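Tail spike protein gp49 (Pseudomonas phage LKA1, PDB 4RU4) is a trimeric phage tailspike that probably cleaves the O-specific polysaccharide of its Pseudomonas host as a lyase during virus entry. Local coordinates at residues I83-L89 and S110-G116; L383-L389 and L423-L429; G407-T413 and R442-S448; S528-V534 and A573-T579. All coordinates share one frame; numbering follows the deposited sequence. Where two conformers were deposited one is given.

Contact 1. Residues I83-L89 and S110-G116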
loop_
_atom_site.group_PDB
_atom_site.type_symbol
_atom_site.label_atom_id
_atom_site.label_comp_id
_atom_site.label_asym_id
_atom_site.label_seq_id
_atom_site.Cartn_x
_atom_site.Cartn_y
_atom_site.Cartn_z
ATOM N N ILE B 83 7.042 37.435 5.709
ATOM C CA ILE B 83 6.597 37.288 7.087
ATOM C C ILE B 83 7.475 36.216 7.742
ATOM O O ILE B 83 7.419 35.045 7.364
ATOM C CB ILE B 83 5.121 36.856 7.135
ATOM C CG1 ILE B 83 4.255 37.859 6.352
ATOM C CG2 ILE B 83 4.664 36.657 8.598
ATOM C CD1 ILE B 83 2.838 37.365 6.067
ATOM N N SER B 84 8.294 36.608 8.711
ATOM C CA SER B 84 9.309 35.689 9.225
ATOM C C SER B 84 9.344 35.541 10.746
ATOM O O SER B 84 8.857 36.396 11.491
ATOM C CB SER B 84 10.693 36.119 8.706
ATOM O OG SER B 84 11.056 37.361 9.282
ATOM N N SER B 85 9.953 34.459 11.207
ATOM C CA SER B 85 10.142 34.293 12.631
ATOM C C SER B 85 11.351 33.425 12.914
ATOM O O SER B 85 11.861 32.726 12.034
ATOM C CB SER B 85 8.908 33.637 13.235
ATOM O OG SER B 85 8.733 32.364 12.656
ATOM N N THR B 86 11.803 33.482 14.158
ATOM C CA THR B 86 12.760 32.515 14.670
ATOM C C THR B 86 12.062 31.633 15.720
ATOM O O THR B 86 11.185 32.086 16.456
ATOM C CB THR B 86 14.025 33.196 15.213
ATOM O OG1 THR B 86 13.657 34.273 16.072
ATOM C CG2 THR B 86 14.829 33.769 14.067
ATOM N N GLY B 87 12.397 30.345 15.738
ATOM C CA GLY B 87 11.822 29.430 16.720
ATOM C C GLY B 87 10.398 28.910 16.505
ATOM O O GLY B 87 10.195 27.692 16.431
ATOM N N SER B 88 9.412 29.798 16.431
ATOM C CA SER B 88 8.011 29.359 16.324
ATOM C C SER B 88 7.148 30.219 15.373
ATOM O O SER B 88 7.335 31.419 15.273
ATOM C CB SER B 88 7.358 29.337 17.706
ATOM O OG SER B 88 6.632 30.529 17.935
ATOM N N LEU B 89 6.190 29.598 14.690
ATOM C CA LEU B 89 5.300 30.334 13.805
ATOM C C LEU B 89 3.997 29.576 13.800
ATOM O O LEU B 89 3.977 28.409 13.413
ATOM C CB LEU B 89 5.871 30.341 12.380
ATOM C CG LEU B 89 5.097 31.104 11.293
ATOM C CD1 LEU B 89 5.001 32.607 11.629
ATOM C CD2 LEU B 89 5.755 30.928 9.937
ATOM N N SER B 110 11.471 34.425 1.115
ATOM C CA SER B 110 10.305 33.568 1.317
ATOM C C SER B 110 9.064 34.389 1.682
ATOM O O SER B 110 9.164 35.452 2.306
ATOM C CB SER B 110 10.568 32.557 2.457
ATOM O OG SER B 110 11.794 31.880 2.244
ATOM N N VAL B 111 7.896 33.891 1.304
ATOM C CA VAL B 111 6.658 34.577 1.699
ATOM C C VAL B 111 6.424 34.448 3.206
ATOM O O VAL B 111 6.115 35.425 3.887
ATOM C CB VAL B 111 5.422 34.056 0.941
ATOM C CG1 VAL B 111 4.183 34.866 1.355
ATOM C CG2 VAL B 111 5.639 34.164 -0.585
ATOM N N LEU B 112 6.589 33.227 3.718
ATOM C CA LEU B 112 6.357 32.921 5.104
ATOM C C LEU B 112 7.536 32.045 5.513
ATOM O O LEU B 112 7.924 31.130 4.762
ATOM C CB LEU B 112 5.042 32.137 5.201
ATOM C CG LEU B 112 4.207 32.053 6.461
ATOM C CD1 LEU B 112 4.037 33.468 6.996
ATOM C CD2 LEU B 112 2.838 31.440 6.156
ATOM N N SER B 113 8.140 32.332 6.661
ATOM C CA SER B 113 9.298 31.538 7.063
ATOM C C SER B 113 9.464 31.442 8.566
ATOM O O SER B 113 9.155 32.388 9.313
ATOM C CB SER B 113 10.595 32.061 6.419
ATOM O OG SER B 113 10.906 33.366 6.885
ATOM N N CYS B 114 9.964 30.289 9.009
ATOM C CA CYS B 114 10.338 30.110 10.403
ATOM C C CYS B 114 11.652 29.347 10.455
ATOM O O CYS B 114 11.792 28.309 9.799
ATOM C CB CYS B 114 9.269 29.346 11.190
ATOM S SG CYS B 114 9.656 29.362 12.972
ATOM N N VAL B 115 12.621 29.874 11.205
ATOM C CA VAL B 115 13.944 29.248 11.280
ATOM C C VAL B 115 14.300 28.949 12.753
ATOM O O VAL B 115 14.300 29.854 13.605
ATOM C CB VAL B 115 15.037 30.165 10.666
ATOM C CG1 VAL B 115 16.419 29.478 10.676
ATOM C CG2 VAL B 115 14.651 30.617 9.256
ATOM N N GLY B 116 14.577 27.684 13.060
ATOM C CA GLY B 116 15.070 27.326 14.382
ATOM C C GLY B 116 16.587 27.402 14.399
ATOM O O GLY B 116 17.190 27.978 13.498
HETATM O O HOH W 1 9.695 35.237 5.201
#

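Contact 2. Residues L383-L389 and L423-L429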
loop_
_atom_site.group_PDB
_atom_site.type_symbol
_atom_site.label_atom_id
_atom_site.label_comp_id
_atom_site.label_asym_id
_atom_site.label_seq_id
_atom_site.Cartn_x
_atom_site.Cartn_y
_atom_site.Cartn_z
ATOM N N LEU B 383 13.804 -0.437 -5.556
ATOM C CA LEU B 383 12.654 -1.323 -5.682
ATOM C C LEU B 383 11.519 -0.610 -6.385
ATOM O O LEU B 383 11.222 0.542 -6.049
ATOM C CB LEU B 383 12.194 -1.757 -4.282
ATOM C CG LEU B 383 10.909 -2.584 -4.130
ATOM C CD1 LEU B 383 10.994 -3.895 -4.931
ATOM C CD2 LEU B 383 10.629 -2.900 -2.665
ATOM N N LEU B 384 10.916 -1.278 -7.373
ATOM C CA LEU B 384 9.598 -0.903 -7.897
ATOM C C LEU B 384 8.663 -2.023 -7.465
ATOM O O LEU B 384 8.664 -3.113 -8.043
ATOM C CB LEU B 384 9.595 -0.785 -9.437
ATOM C CG LEU B 384 10.491 0.283 -10.040
ATOM C CD1 LEU B 384 10.320 0.345 -11.555
ATOM C CD2 LEU B 384 10.187 1.640 -9.414
ATOM N N ASP B 385 7.866 -1.740 -6.443
ATOM C CA ASP B 385 7.082 -2.734 -5.764
ATOM C C ASP B 385 5.630 -2.641 -6.224
ATOM O O ASP B 385 4.909 -1.734 -5.781
ATOM C CB ASP B 385 7.165 -2.401 -4.275
ATOM C CG ASP B 385 6.508 -3.430 -3.392
ATOM O OD1 ASP B 385 5.417 -3.965 -3.713
ATOM O OD2 ASP B 385 7.125 -3.723 -2.346
ATOM N N GLN B 386 5.202 -3.575 -7.080
ATOM C CA GLN B 386 3.819 -3.661 -7.553
ATOM C C GLN B 386 3.324 -2.327 -8.123
ATOM O O GLN B 386 2.210 -1.875 -7.802
ATOM C CB GLN B 386 2.869 -4.077 -6.428
ATOM C CG GLN B 386 3.279 -5.300 -5.618
ATOM C CD GLN B 386 3.242 -6.610 -6.393
ATOM O OE1 GLN B 386 4.069 -7.504 -6.154
ATOM N NE2 GLN B 386 2.275 -6.753 -7.291
ATOM N N CYS B 387 4.139 -1.703 -8.965
ATOM C CA CYS B 387 3.725 -0.464 -9.605
ATOM C C CYS B 387 3.031 -0.691 -10.943
ATOM O O CYS B 387 3.259 -1.692 -11.634
ATOM C CB CYS B 387 4.917 0.477 -9.788
ATOM S SG CYS B 387 5.590 1.077 -8.178
ATOM N N THR B 388 2.200 0.272 -11.311
ATOM C CA THR B 388 1.558 0.269 -12.611
ATOM C C THR B 388 2.275 1.331 -13.440
ATOM O O THR B 388 2.300 2.508 -13.059
ATOM C CB THR B 388 0.074 0.608 -12.448
ATOM O OG1 THR B 388 -0.568 -0.426 -11.694
ATOM C CG2 THR B 388 -0.597 0.782 -13.829
ATOM N N LEU B 389 2.915 0.914 -14.535
ATOM C CA LEU B 389 3.776 1.812 -15.303
ATOM C C LEU B 389 3.215 1.963 -16.725
ATOM O O LEU B 389 2.774 0.978 -17.330
ATOM C CB LEU B 389 5.207 1.260 -15.374
ATOM C CG LEU B 389 5.834 0.836 -14.042
ATOM C CD1 LEU B 389 7.169 0.156 -14.324
ATOM C CD2 LEU B 389 6.034 2.042 -13.125
ATOM N N LEU B 423 15.360 -4.155 -8.087
ATOM C CA LEU B 423 14.263 -5.124 -7.962
ATOM C C LEU B 423 13.006 -4.604 -8.603
ATOM O O LEU B 423 12.539 -3.519 -8.235
ATOM C CB LEU B 423 13.935 -5.379 -6.477
ATOM C CG LEU B 423 15.139 -5.633 -5.562
ATOM C CD1 LEU B 423 14.722 -5.800 -4.111
ATOM C CD2 LEU B 423 15.980 -6.825 -6.039
ATOM N N ILE B 424 12.418 -5.396 -9.497
ATOM C CA ILE B 424 11.132 -5.048 -10.082
ATOM C C ILE B 424 10.231 -6.209 -9.736
ATOM O O ILE B 424 10.465 -7.346 -10.173
ATOM C CB ILE B 424 11.188 -4.846 -11.614
ATOM C CG1 ILE B 424 11.999 -3.603 -11.992
ATOM C CG2 ILE B 424 9.770 -4.698 -12.185
ATOM C CD1 ILE B 424 13.508 -3.829 -11.963
ATOM N N GLN B 425 9.234 -5.944 -8.899
ATOM C CA GLN B 425 8.402 -7.022 -8.374
ATOM C C GLN B 425 6.929 -6.786 -8.668
ATOM O O GLN B 425 6.293 -5.874 -8.125
ATOM C CB GLN B 425 8.601 -7.224 -6.872
ATOM C CG GLN B 425 10.055 -7.522 -6.444
ATOM C CD GLN B 425 10.147 -7.833 -4.949
ATOM O OE1 GLN B 425 9.171 -7.658 -4.224
ATOM N NE2 GLN B 425 11.308 -8.289 -4.488
ATOM N N GLY B 426 6.384 -7.643 -9.509
ATOM C CA GLY B 426 4.960 -7.625 -9.771
ATOM C C GLY B 426 4.534 -6.364 -10.506
ATOM O O GLY B 426 5.330 -5.714 -11.208
ATOM N N GLY B 427 3.259 -6.030 -10.358
ATOM C CA GLY B 427 2.695 -4.889 -11.045
ATOM C C GLY B 427 2.594 -5.100 -12.548
ATOM O O GLY B 427 2.548 -6.234 -13.044
ATOM N N SER B 428 2.539 -3.995 -13.287
ATOM C CA SER B 428 2.327 -4.074 -14.727
ATOM C C SER B 428 3.091 -2.961 -15.460
ATOM O O SER B 428 3.441 -1.933 -14.877
ATOM C CB SER B 428 0.831 -3.982 -15.055
ATOM O OG SER B 428 0.289 -2.719 -14.651
ATOM N N LEU B 429 3.362 -3.177 -16.741
ATOM C CA LEU B 429 4.096 -2.210 -17.547
ATOM C C LEU B 429 3.534 -2.233 -18.952
ATOM O O LEU B 429 3.699 -3.224 -19.667
ATOM C CB LEU B 429 5.603 -2.542 -17.565
ATOM C CG LEU B 429 6.617 -1.574 -18.202
ATOM C CD1 LEU B 429 8.015 -1.774 -17.607
ATOM C CD2 LEU B 429 6.668 -1.718 -19.743
HETATM O O HOH W 2 6.464 -3.061 -9.942
HETATM O O HOH W 3 -2.003 -2.395 -13.337
HETATM O O HOH W 4 0.573 -0.953 -16.782
#

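Contact 3. Residues G407-T413 and R442-S448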
loop_
_atom_site.group_PDB
_atom_site.type_symbol
_atom_site.label_atom_id
_atom_site.label_comp_id
_atom_site.label_asym_id
_atom_site.label_seq_id
_atom_site.Cartn_x
_atom_site.Cartn_y
_atom_site.Cartn_z
ATOM N N GLY B 407 21.795 4.266 -18.679
ATOM C CA GLY B 407 21.807 3.938 -20.092
ATOM C C GLY B 407 22.600 4.943 -20.913
ATOM O O GLY B 407 23.392 4.563 -21.769
ATOM N N ASN B 408 22.392 6.225 -20.640
ATOM C CA ASN B 408 23.081 7.265 -21.366
ATOM C C ASN B 408 23.604 8.331 -20.403
ATOM O O ASN B 408 23.735 9.482 -20.782
ATOM C CB ASN B 408 22.142 7.892 -22.412
ATOM C CG ASN B 408 22.892 8.625 -23.528
ATOM O OD1 ASN B 408 23.972 8.227 -23.937
ATOM N ND2 ASN B 408 22.305 9.709 -24.017
ATOM N N SER B 409 23.915 7.944 -19.167
ATOM C CA SER B 409 24.450 8.888 -18.190
ATOM C C SER B 409 25.379 8.171 -17.229
ATOM O O SER B 409 25.391 6.939 -17.194
ATOM C CB SER B 409 23.300 9.555 -17.416
ATOM O OG SER B 409 22.406 8.570 -16.892
ATOM N N ALA B 410 26.144 8.932 -16.447
ATOM C CA ALA B 410 27.141 8.322 -15.538
ATOM C C ALA B 410 26.586 8.100 -14.127
ATOM O O ALA B 410 26.647 8.992 -13.264
ATOM C CB ALA B 410 28.416 9.167 -15.493
ATOM N N VAL B 411 26.039 6.908 -13.910
ATOM C CA VAL B 411 25.218 6.594 -12.750
ATOM C C VAL B 411 25.867 5.543 -11.862
ATOM O O VAL B 411 25.785 5.606 -10.626
ATOM C CB VAL B 411 23.838 6.058 -13.243
ATOM C CG1 VAL B 411 22.981 5.524 -12.076
ATOM C CG2 VAL B 411 23.100 7.147 -14.011
ATOM N N LEU B 412 26.482 4.558 -12.506
ATOM C CA LEU B 412 27.190 3.480 -11.825
ATOM C C LEU B 412 28.691 3.736 -12.057
ATOM O O LEU B 412 29.262 3.362 -13.091
ATOM C CB LEU B 412 26.728 2.115 -12.372
ATOM C CG LEU B 412 25.243 1.725 -12.157
ATOM C CD1 LEU B 412 24.832 0.392 -12.885
ATOM C CD2 LEU B 412 24.860 1.669 -10.676
ATOM N N THR B 413 29.314 4.448 -11.118
ATOM C CA THR B 413 30.643 5.002 -11.362
ATOM C C THR B 413 31.533 4.698 -10.176
ATOM O O THR B 413 31.133 3.964 -9.279
ATOM C CB THR B 413 30.551 6.538 -11.512
ATOM O OG1 THR B 413 30.179 7.108 -10.247
ATOM C CG2 THR B 413 29.491 6.927 -12.565
ATOM N N ARG B 442 17.673 -1.097 -18.761
ATOM C CA ARG B 442 19.083 -1.037 -19.133
ATOM C C ARG B 442 19.862 -0.660 -17.888
ATOM O O ARG B 442 19.440 0.230 -17.141
ATOM C CB ARG B 442 19.323 0.035 -20.212
ATOM C CG ARG B 442 20.805 0.027 -20.724
ATOM C CD ARG B 442 21.021 0.878 -21.940
ATOM N NE ARG B 442 22.384 0.702 -22.459
ATOM C CZ ARG B 442 22.902 1.394 -23.470
ATOM N NH1 ARG B 442 22.188 2.334 -24.069
ATOM N NH2 ARG B 442 24.151 1.141 -23.881
ATOM N N ALA B 443 20.985 -1.344 -17.668
ATOM C CA ALA B 443 21.991 -0.934 -16.696
ATOM C C ALA B 443 23.326 -0.945 -17.419
ATOM O O ALA B 443 23.640 -1.895 -18.143
ATOM C CB ALA B 443 22.013 -1.900 -15.496
ATOM N N ARG B 444 24.103 0.115 -17.245
ATOM C CA ARG B 444 25.384 0.254 -17.937
ATOM C C ARG B 444 26.413 0.780 -16.928
ATOM O O ARG B 444 26.204 1.823 -16.288
ATOM C CB ARG B 444 25.272 1.211 -19.133
ATOM C CG ARG B 444 26.608 1.399 -19.910
ATOM C CD ARG B 444 26.441 2.346 -21.114
ATOM N NE ARG B 444 26.034 3.646 -20.613
ATOM C CZ ARG B 444 26.871 4.591 -20.204
ATOM N NH1 ARG B 444 28.189 4.420 -20.314
ATOM N NH2 ARG B 444 26.381 5.729 -19.730
ATOM N N LEU B 445 27.502 0.039 -16.777
ATOM C CA LEU B 445 28.591 0.409 -15.873
ATOM C C LEU B 445 29.431 1.515 -16.492
ATOM O O LEU B 445 29.873 1.405 -17.658
ATOM C CB LEU B 445 29.498 -0.807 -15.608
ATOM C CG LEU B 445 29.214 -1.771 -14.442
ATOM C CD1 LEU B 445 27.714 -1.824 -14.026
ATOM C CD2 LEU B 445 29.864 -3.140 -14.633
ATOM N N GLU B 446 29.689 2.550 -15.699
ATOM C CA GLU B 446 30.622 3.597 -16.109
ATOM C C GLU B 446 31.617 3.862 -14.985
ATOM O O GLU B 446 31.828 5.010 -14.563
ATOM C CB GLU B 446 29.898 4.876 -16.548
ATOM C CG GLU B 446 30.787 5.690 -17.530
ATOM C CD GLU B 446 30.114 6.933 -18.079
ATOM O OE1 GLU B 446 30.810 7.976 -18.172
ATOM O OE2 GLU B 446 28.911 6.872 -18.430
ATOM N N GLY B 447 32.212 2.787 -14.479
ATOM C CA GLY B 447 33.329 2.941 -13.574
ATOM C C GLY B 447 33.197 2.193 -12.270
ATOM O O GLY B 447 34.186 2.000 -11.587
ATOM N N SER B 448 31.979 1.826 -11.889
ATOM C CA SER B 448 31.772 1.072 -10.659
ATOM C C SER B 448 32.422 -0.304 -10.742
ATOM O O SER B 448 32.608 -0.843 -11.836
ATOM C CB SER B 448 30.273 0.916 -10.364
ATOM O OG SER B 448 29.606 0.230 -11.431
HETATM O O HOH W 5 26.357 4.558 -15.668
#

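Contact 4. Residues S528-V534 and A573-T579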
loop_
_atom_site.group_PDB
_atom_site.type_symbol
_atom_site.label_atom_id
_atom_site.label_comp_id
_atom_site.label_asym_id
_atom_site.label_seq_id
_atom_site.Cartn_x
_atom_site.Cartn_y
_atom_site.Cartn_z
ATOM N N SER B 528 18.647 -44.423 -38.654
ATOM C CA SER B 528 18.703 -44.782 -37.239
ATOM C C SER B 528 18.339 -43.566 -36.399
ATOM O O SER B 528 18.499 -43.571 -35.174
ATOM C CB SER B 528 20.107 -45.260 -36.864
ATOM O OG SER B 528 21.005 -44.167 -36.833
ATOM N N SER B 529 17.852 -42.521 -37.064
ATOM C CA SER B 529 17.508 -41.289 -36.363
ATOM C C SER B 529 16.476 -40.435 -37.092
ATOM O O SER B 529 16.236 -40.605 -38.287
ATOM C CB SER B 529 18.772 -40.450 -36.094
ATOM O OG SER B 529 19.355 -39.977 -37.300
ATOM N N VAL B 530 15.871 -39.514 -36.349
ATOM C CA VAL B 530 14.990 -38.495 -36.920
ATOM C C VAL B 530 15.174 -37.268 -36.042
ATOM O O VAL B 530 15.363 -37.395 -34.846
ATOM C CB VAL B 530 13.501 -38.962 -37.002
ATOM C CG1 VAL B 530 12.990 -39.477 -35.660
ATOM C CG2 VAL B 530 12.608 -37.856 -37.574
ATOM N N THR B 531 15.220 -36.089 -36.653
ATOM C CA THR B 531 15.462 -34.857 -35.920
ATOM C C THR B 531 14.411 -33.832 -36.284
ATOM O O THR B 531 13.733 -33.971 -37.304
ATOM C CB THR B 531 16.862 -34.257 -36.257
ATOM O OG1 THR B 531 16.923 -33.910 -37.645
ATOM C CG2 THR B 531 17.968 -35.258 -35.945
ATOM N N ALA B 532 14.291 -32.791 -35.465
ATOM C CA ALA B 532 13.367 -31.697 -35.738
ATOM C C ALA B 532 13.885 -30.434 -35.062
ATOM O O ALA B 532 14.266 -30.449 -33.896
ATOM C CB ALA B 532 11.971 -32.024 -35.234
ATOM N N PRO B 533 13.895 -29.329 -35.797
ATOM C CA PRO B 533 14.463 -28.124 -35.203
ATOM C C PRO B 533 13.437 -27.388 -34.357
ATOM O O PRO B 533 12.230 -27.462 -34.611
ATOM C CB PRO B 533 14.883 -27.300 -36.426
ATOM C CG PRO B 533 13.884 -27.675 -37.475
ATOM C CD PRO B 533 13.524 -29.140 -37.212
ATOM N N VAL B 534 13.934 -26.704 -33.331
ATOM C CA VAL B 534 13.127 -25.851 -32.469
ATOM C C VAL B 534 13.810 -24.488 -32.426
ATOM O O VAL B 534 15.025 -24.421 -32.320
ATOM C CB VAL B 534 13.071 -26.467 -31.052
ATOM C CG1 VAL B 534 12.735 -25.441 -30.011
ATOM C CG2 VAL B 534 12.064 -27.635 -31.034
ATOM N N ALA B 573 17.443 -25.372 -30.647
ATOM C CA ALA B 573 18.037 -26.699 -30.516
ATOM C C ALA B 573 17.509 -27.600 -31.626
ATOM O O ALA B 573 16.395 -27.394 -32.133
ATOM C CB ALA B 573 17.701 -27.310 -29.155
ATOM N N THR B 574 18.299 -28.595 -32.000
ATOM C CA THR B 574 17.807 -29.629 -32.900
ATOM C C THR B 574 17.490 -30.900 -32.123
ATOM O O THR B 574 18.386 -31.613 -31.666
ATOM C CB THR B 574 18.781 -29.900 -34.034
ATOM O OG1 THR B 574 18.896 -28.716 -34.815
ATOM C CG2 THR B 574 18.258 -31.023 -34.928
ATOM N N LEU B 575 16.198 -31.160 -31.939
ATOM C CA LEU B 575 15.770 -32.307 -31.165
ATOM C C LEU B 575 16.087 -33.541 -31.992
ATOM O O LEU B 575 16.026 -33.498 -33.226
ATOM C CB LEU B 575 14.267 -32.225 -30.918
ATOM C CG LEU B 575 13.751 -30.966 -30.226
ATOM C CD1 LEU B 575 12.236 -31.126 -29.946
ATOM C CD2 LEU B 575 14.522 -30.693 -28.937
ATOM N N GLY B 576 16.426 -34.639 -31.329
ATOM C CA GLY B 576 16.750 -35.855 -32.047
ATOM C C GLY B 576 16.317 -37.121 -31.347
ATOM O O GLY B 576 16.304 -37.176 -30.123
ATOM N N LEU B 577 15.975 -38.144 -32.127
ATOM C CA LEU B 577 15.713 -39.471 -31.583
ATOM C C LEU B 577 16.602 -40.454 -32.356
ATOM O O LEU B 577 16.448 -40.578 -33.571
ATOM C CB LEU B 577 14.236 -39.842 -31.770
ATOM C CG LEU B 577 13.815 -41.204 -31.194
ATOM C CD1 LEU B 577 13.862 -41.164 -29.671
ATOM C CD2 LEU B 577 12.421 -41.633 -31.694
ATOM N N PHE B 578 17.539 -41.110 -31.661
ATOM C CA PHE B 578 18.621 -41.882 -32.312
ATOM C C PHE B 578 18.653 -43.272 -31.685
ATOM O O PHE B 578 18.669 -43.390 -30.462
ATOM C CB PHE B 578 19.998 -41.243 -32.041
ATOM C CG PHE B 578 20.294 -39.998 -32.836
ATOM C CD1 PHE B 578 19.651 -38.803 -32.560
ATOM C CD2 PHE B 578 21.268 -40.025 -33.841
ATOM C CE1 PHE B 578 19.948 -37.638 -33.274
ATOM C CE2 PHE B 578 21.565 -38.881 -34.564
ATOM C CZ PHE B 578 20.896 -37.678 -34.286
ATOM N N THR B 579 18.678 -44.335 -32.484
ATOM C CA THR B 579 18.785 -45.663 -31.871
ATOM C C THR B 579 20.162 -45.693 -31.205
ATOM O O THR B 579 21.114 -45.079 -31.731
ATOM C CB THR B 579 18.644 -46.806 -32.898
ATOM O OG1 THR B 579 19.760 -46.800 -33.810
ATOM C CG2 THR B 579 17.327 -46.665 -33.683
#

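Contact 1. Residues I83-L89 and S110-G116
Ile-83 is gripped at both ends of its backbone. Ile-83 N donates to Val-111 O at 2.9 Å, an almost straight bond of 172°. Ile-83 O accepts from Ser-113 N at 2.9 Å. The same oxygen takes a weak bond from a water that also donates to Ser-110 O and is hydrogen-bonded to Ser-113 OG. The pairing then runs on through Ser-85. Its N gives a weak bond to Ser-113 O, and its O accepts from Val-115 N. Gly-87 N closes the series on Val-115 O. This is parallel strand pairing, residue for residue from Ile-83 with Leu-112 to Thr-86 with Val-115. Strands 82-86 and 113-120 are successive members of one face of the parallel beta-helix near its N-terminal end, where strand 221-226 pairs next. Ile-83, Ser-85, Leu-112 and Cys-114 share one face of this pair.

On that face Ser-85 OG, in the conformer described, donates to Ser-88 O at 3.1 Å from above the carbonyl plane, which would tie the turn back to the strand. The distance from Ser-85 OG to Cys-114 SG is 3.2 Å. In this conformer a chi1 of 61° sets OG between the backbone N and the carbonyl carbon, which brings it near both atoms. Leu-112 CD1 touches CB of Ile-83 at 3.6 Å. Leu-89 returns over the same side: its CB packs on Cys-114 CB at 3.7 Å, and its CD2 on Leu-112 CG. Helix 55-65 covers Ile-83 and Leu-89 through Val-64.

Contact 2. Residues L383-L389 and L423-L429
Two successive rungs of the parallel beta-helix meet here, in the pectin lyase-like part of the chain. In each rung two short strands flank a bend, 386-387 in one and 426-427 in the other. Leu-383 pairs with Leu-423 before the bend, and Leu-389 with Leu-429 after it. Gln-425 N donates to Leu-384 O at 3.0 Å, with an angle of 179° at the hydrogen. Gln-386 N then donates to Gln-425 O at 2.8 Å. Beyond the bend, Ser-428 N binds Cys-387 O at 2.9 Å and Leu-389 N binds Ser-428 O. A water fills in at the bend, accepting from Cys-387 N and lying within hydrogen-bonding distance of Leu-384 O.

The leucines pack from rung to rung. Leu-383 CD1 reaches Leu-423 CB at 3.6 Å and also touches the amide end of Gln-425. After the bend, the CD1 atoms of Leu-389 and Leu-429 meet at 3.9 Å in the conformer described for Leu-429. The Gln-386 side chain folds at chi2 (-68°), which lays its amide over Gly-426 and Gly-427; NE2 is 3.8 Å from Gly-426 CA. A second water links Thr-388 OG1 and Ser-428 OG, while a third joins Ser-428 OG to Leu-389 O.

The polar ends at the bend look to the trimer. Asp-385 OD1 bonds His-360 of the second subunit. Gln-386 NE2 donates to Asp-385 of the third subunit, and Thr-388 OG1 bonds Arg-359 there. Gln-425 NE2 holds Gln-455 of its own chain. Buried amides and carboxylates thus join the three chains through directional bonds, while leucine packing joins the rungs within each chain.

Contact 3. Residues G407-T413 and R442-S448
The ends of the Arg-444 and Glu-446 side chains reach the loop 407-413 together. The arginine is bent at chi3 (62°), which turns its head along the strand toward the carboxylate. Arg-444 NH1 and NH2 both grip Glu-446 OE2, end-on and close to the guanidinium plane, at 3.2 Å and 3.1 Å. Together these bonds form a salt bridge. From the other end of the group, Arg-444 NE donates to Gly-407 O at 3.0 Å, coming from above the carbonyl plane. Arg-444 NH1 has a further partner in Thr-475. Glu-446 then lays its carboxylate against Ala-410, whose CB is 3.8 Å from OE2.

Arg-442 runs out straight beside Gly-407. Its guanidinium presents a face to Gly-407 O, and its CD packs on Gly-407 CA; Asp-473 holds its NE in a salt bridge. Strand 439-446 belongs to a parallel sheet that forms one side of the beta-helix, between strands 403-405 and 468-474. The loop follows 403-405 and runs alongside the end of strand 439-446.

There Leu-412 O accepts from Glu-446 N at 2.8 Å and takes a weak bond from Ser-448 N. The Leu-412 side chain crosses Leu-445, the two CD1 atoms 3.8 Å apart. Its CB meets Ser-448 OG. A water bridges Ser-409 O and Arg-444 O, and accepts from Val-411 N.

Contact 4. Residues S528-V534 and A573-T579
Ser-528 O accepts from Thr-579 N at 2.8 Å, with an angle of 165° at the hydrogen. This bond fastens one end of an antiparallel strand pair. Val-530 and Leu-577 then exchange bonds both ways, as do Ala-532 with Leu-575 and Val-534 with Ala-573. These are the hydrogen-bonded pairs. In between, at the non-hydrogen-bonded positions, Ser-529 faces Phe-578, Thr-531 faces Gly-576 and Pro-533 faces Thr-574.

Ser-529 and Phe-578 make a CH-pi contact. Ser-529 CB sits over one face of the Phe-578 ring, 3.5 Å from its centroid and 17° off the normal. Phe-578 has a chi1 of -76°, with CG opposite the carbonyl carbon, and the ring leans back along its own strand toward Gly-576. Phe-578 CE1 reaches Thr-531 CG2 at 4.1 Å. Thr-531 CB also meets Thr-574 CG2, at 3.8 Å. The other face of the pair is aliphatic. There Val-534 CG2 touches Leu-575 CD1 at 3.7 Å, and Val-530 CG1 rests on Leu-577 CB.

Tyr-555 of the second subunit bonds both Ser-528 OG and Thr-579 O, so this end of the pair also joins the trimer. In the Ig-like domain, strand 572-578 is the middle of a three-stranded antiparallel sheet, between 529-535 and 562-568. Leu-575 and Val-534 pack on Trp-595 of strand 590-600, while Val-530 and Ala-532 pack on strand 510-522.

The contacts follow the long axis of the spike. Contact 1 lies toward the N-terminal end of the beta-helix, and its centre is about 41 Å from that of contact 2. Contacts 2 and 3 share the pectin lyase-like region. Their segments alternate along the chain, and their nearest atoms are about 8 Å apart. Contact 2 pairs successive rungs, whereas contact 3 joins a loop to strand 439-446 of a parallel sheet. Contact 4 comes last, in the C-terminal Ig-like domain, with its centre about 81 Å from that of contact 1. Contacts 2 and 4 both touch the second subunit. Subunits therefore meet both in the beta-helix and in the C-terminal domain.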